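Local coordinates for protein cycloalternan-forming enzyme (Listeria monocytogenes serovar 1/2a, PDB 5F7U) that belongs to glycoside hydrolase family 31 and binds alpha-D-glucopyranose in a pocket at its TIM barrel, with further glycan and magnesium sites, at residues L367-E373 / M658-K664. The protein carries 1 engineered substitution. Sequence-based numbering, arbitrary orientation.
Sequences LWMSANE and MQFHSEK. With MG (magnesium ion), chain J; GLC (alpha-D-glucopyranose), chain F; GLC (alpha-D-glucopyranose), chain B; GLC (alpha-D-glucopyranose), chain C.
Strands 367-369 and 657-660 are the first and last strands of the TIM barrel, and their pairing closes it. They run parallel; the axes of 367-369 and 658-660 approach to 4.7 Å at 20°. The register sets Trp-368 beside Gln-659, CA to CA 4.4 Å. Leu-367 packs CD1 on Met-658 CG at 3.8 Å, and helix 687-700 covers both side chains. Trp-368 N donates to Met-658 O at 2.9 Å, and Phe-660 N to Trp-368 O at 3.1 Å. Met-369 lies on the same face as Leu-367. Phe-660 (chi1 p) lays its ring against it, CZ 3.5 Å from Met-369 CB. Met-369 CA sits over the ring in a CH-pi contact, 4.0 Å from the centroid; its SD lies 5.0 Å from the same centroid, an oblique Met-aromatic contact. Both chains stay extended through Ala-371 and Ser-662, then turn at Asn-372 and Glu-663, at the glycan pocket. Ser-370 OG accepts a weak hydrogen bond from His-661 ND1 at 2.7 Å, while His-661 NE2 donates to O4 of alpha-D-glucopyranose of chain F at 2.9 Å. A water donates to Ser-370 O (2.7 Å) and Ser-662 OG (2.8 Å), bridging the chains. Asn-372 N donates to Ser-662 O at 3.0 Å. Asn-372 ND2 binds O5 of the chain B sugar at 3.1 Å and also Glu-400. Glu-663 OE2 accepts from O6 of the chain C sugar at 3.0 Å; its OE1 bonds Thr-636 and forms a salt bridge with Lys-664 NZ at 2.8 Å. Glu-373 O binds magnesium at 2.2 Å; Asp-375, Asp-379 and three waters complete the site.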
# COMPACT_ATOMS: atom_id res chain seq x y z
N LEU A 367 11.75 4.07 -12.73
CA LEU A 367 11.68 5.36 -12.06
C LEU A 367 10.77 6.34 -12.81
O LEU A 367 10.88 6.46 -14.04
CB LEU A 367 13.07 6.00 -11.93
CG LEU A 367 13.18 7.44 -11.40
CD1 LEU A 367 12.70 7.51 -9.94
CD2 LEU A 367 14.64 7.89 -11.53
N TRP A 368 9.90 7.02 -12.06
CA TRP A 368 9.10 8.13 -12.57
C TRP A 368 9.72 9.46 -12.20
O TRP A 368 10.03 9.67 -11.03
CB TRP A 368 7.70 8.12 -11.97
CG TRP A 368 6.84 6.98 -12.37
CD1 TRP A 368 7.02 5.66 -12.06
CD2 TRP A 368 5.61 7.07 -13.11
NE1 TRP A 368 5.96 4.91 -12.59
CE2 TRP A 368 5.10 5.76 -13.24
CE3 TRP A 368 4.91 8.14 -13.69
CZ2 TRP A 368 3.91 5.47 -13.91
CZ3 TRP A 368 3.70 7.84 -14.39
CH2 TRP A 368 3.22 6.52 -14.47
N MET A 369 9.89 10.35 -13.19
CA MET A 369 10.40 11.72 -12.95
C MET A 369 9.28 12.73 -13.06
O MET A 369 8.50 12.70 -14.00
CB MET A 369 11.46 12.08 -14.01
CG MET A 369 12.51 11.00 -14.16
SD MET A 369 14.05 11.62 -14.88
CE MET A 369 13.44 12.36 -16.40
N SER A 370 9.24 13.67 -12.12
CA SER A 370 8.15 14.64 -12.07
C SER A 370 8.66 15.89 -11.38
O SER A 370 9.53 15.80 -10.52
CB SER A 370 6.96 14.05 -11.30
OG SER A 370 5.90 14.99 -11.16
N ALA A 371 8.11 17.05 -11.75
CA ALA A 371 8.35 18.33 -11.05
C ALA A 371 7.32 19.31 -11.52
O ALA A 371 7.18 19.55 -12.73
CB ALA A 371 9.76 18.87 -11.33
N ASN A 372 6.60 19.92 -10.58
CA ASN A 372 5.58 20.88 -10.97
C ASN A 372 6.17 22.04 -11.76
O ASN A 372 5.48 22.62 -12.62
CB ASN A 372 4.80 21.40 -9.76
CG ASN A 372 3.59 22.20 -10.16
OD1 ASN A 372 3.62 23.45 -10.14
ND2 ASN A 372 2.52 21.51 -10.56
N GLU A 373 7.43 22.39 -11.50
CA GLU A 373 8.09 23.51 -12.19
C GLU A 373 8.36 23.32 -13.70
O GLU A 373 8.66 24.30 -14.40
CB GLU A 373 9.38 23.92 -11.48
CG GLU A 373 10.51 22.91 -11.56
CD GLU A 373 11.64 23.24 -10.59
OE1 GLU A 373 11.46 23.12 -9.36
OE2 GLU A 373 12.74 23.63 -11.09
N MET A 658 8.48 3.75 -7.75
CA MET A 658 9.55 4.69 -7.41
C MET A 658 9.34 5.98 -8.21
O MET A 658 9.25 5.95 -9.44
CB MET A 658 10.92 4.09 -7.76
CG MET A 658 12.10 4.92 -7.27
SD MET A 658 13.65 4.26 -7.90
CE MET A 658 14.75 5.31 -6.94
N GLN A 659 9.23 7.12 -7.50
CA GLN A 659 8.85 8.39 -8.16
C GLN A 659 9.37 9.58 -7.35
O GLN A 659 9.15 9.64 -6.14
CB GLN A 659 7.31 8.49 -8.25
CG GLN A 659 6.73 9.74 -8.96
CD GLN A 659 6.02 10.74 -8.05
OE1 GLN A 659 5.34 11.64 -8.56
NE2 GLN A 659 6.16 10.60 -6.73
N PHE A 660 10.06 10.52 -8.01
CA PHE A 660 10.37 11.83 -7.37
C PHE A 660 9.47 12.91 -7.92
O PHE A 660 8.99 12.81 -9.06
CB PHE A 660 11.89 12.21 -7.43
CG PHE A 660 12.43 12.51 -8.81
CD1 PHE A 660 12.17 13.75 -9.44
CD2 PHE A 660 13.26 11.59 -9.47
CE1 PHE A 660 12.69 14.03 -10.71
CE2 PHE A 660 13.78 11.86 -10.75
CZ PHE A 660 13.50 13.10 -11.36
N HIS A 661 9.25 13.94 -7.11
CA HIS A 661 8.27 14.98 -7.44
C HIS A 661 8.55 16.21 -6.58
O HIS A 661 9.20 16.12 -5.51
CB HIS A 661 6.83 14.43 -7.21
CG HIS A 661 5.74 15.40 -7.55
ND1 HIS A 661 5.71 16.10 -8.73
CD2 HIS A 661 4.66 15.80 -6.84
CE1 HIS A 661 4.65 16.90 -8.74
NE2 HIS A 661 3.98 16.72 -7.61
N SER A 662 8.08 17.37 -7.05
CA SER A 662 8.22 18.60 -6.30
C SER A 662 7.02 19.52 -6.52
O SER A 662 6.47 19.57 -7.61
CB SER A 662 9.53 19.33 -6.63
OG SER A 662 9.64 19.54 -8.03
N GLU A 663 6.69 20.27 -5.48
CA GLU A 663 5.50 21.12 -5.47
C GLU A 663 5.60 22.46 -6.23
O GLU A 663 4.66 22.87 -6.92
CB GLU A 663 5.15 21.43 -4.02
CG GLU A 663 3.89 22.26 -3.88
CD GLU A 663 3.62 22.69 -2.46
OE1 GLU A 663 4.48 23.38 -1.85
OE2 GLU A 663 2.54 22.33 -1.98
N LYS A 664 6.71 23.17 -6.05
CA LYS A 664 6.74 24.60 -6.42
C LYS A 664 6.68 24.82 -7.93
O LYS A 664 7.28 24.07 -8.71
CB LYS A 664 7.94 25.32 -5.80
CG LYS A 664 7.97 25.34 -4.26
CD LYS A 664 6.75 26.05 -3.67
CE LYS A 664 6.92 26.25 -2.17
NZ LYS A 664 5.69 25.84 -1.42
MG MG J . 9.61 25.90 -15.57
C1 GLC F . -1.89 18.42 -5.84
C2 GLC F . -1.02 17.15 -5.90
C3 GLC F . 0.47 17.44 -6.17
C4 GLC F . 0.62 18.33 -7.41
C5 GLC F . -0.37 19.50 -7.40
C6 GLC F . -0.37 20.31 -8.68
O2 GLC F . -1.26 16.33 -4.75
O3 GLC F . 1.22 16.23 -6.37
O4 GLC F . 1.97 18.85 -7.48
O5 GLC F . -1.73 19.10 -7.11
O6 GLC F . -1.21 21.45 -8.42
C1 GLC B . -0.59 22.67 -8.92
C2 GLC B . -1.46 23.88 -8.54
C3 GLC B . -2.70 23.98 -9.44
C4 GLC B . -2.32 23.92 -10.92
C5 GLC B . -1.53 22.63 -11.16
C6 GLC B . -1.14 22.38 -12.61
O2 GLC B . -1.89 23.77 -7.19
O3 GLC B . -3.41 25.19 -9.16
O4 GLC B . -3.52 23.95 -11.71
O5 GLC B . -0.34 22.64 -10.34
O6 GLC B . -0.15 23.34 -13.00
C1 GLC C . -3.37 22.36 -2.41
C2 GLC C . -4.29 21.29 -2.99
C3 GLC C . -3.52 20.02 -3.37
C4 GLC C . -2.41 20.33 -4.38
C5 GLC C . -1.52 21.44 -3.75
C6 GLC C . -0.42 21.94 -4.68
O1 GLC C . -2.92 21.99 -1.10
O2 GLC C . -5.30 20.97 -2.03
O3 GLC C . -4.43 19.04 -3.87
O4 GLC C . -1.58 19.18 -4.64
O5 GLC C . -2.24 22.60 -3.28
O6 GLC C . 0.77 21.36 -4.14
O HOH W 1 10.88 17.13 -8.60
O HOH W 2 4.01 13.07 -10.35
O HOH W 3 9.03 21.89 -8.83
O HOH W 4 11.61 25.34 -14.51
O HOH W 5 10.84 27.38 -16.62
O HOH W 6 8.46 27.23 -14.06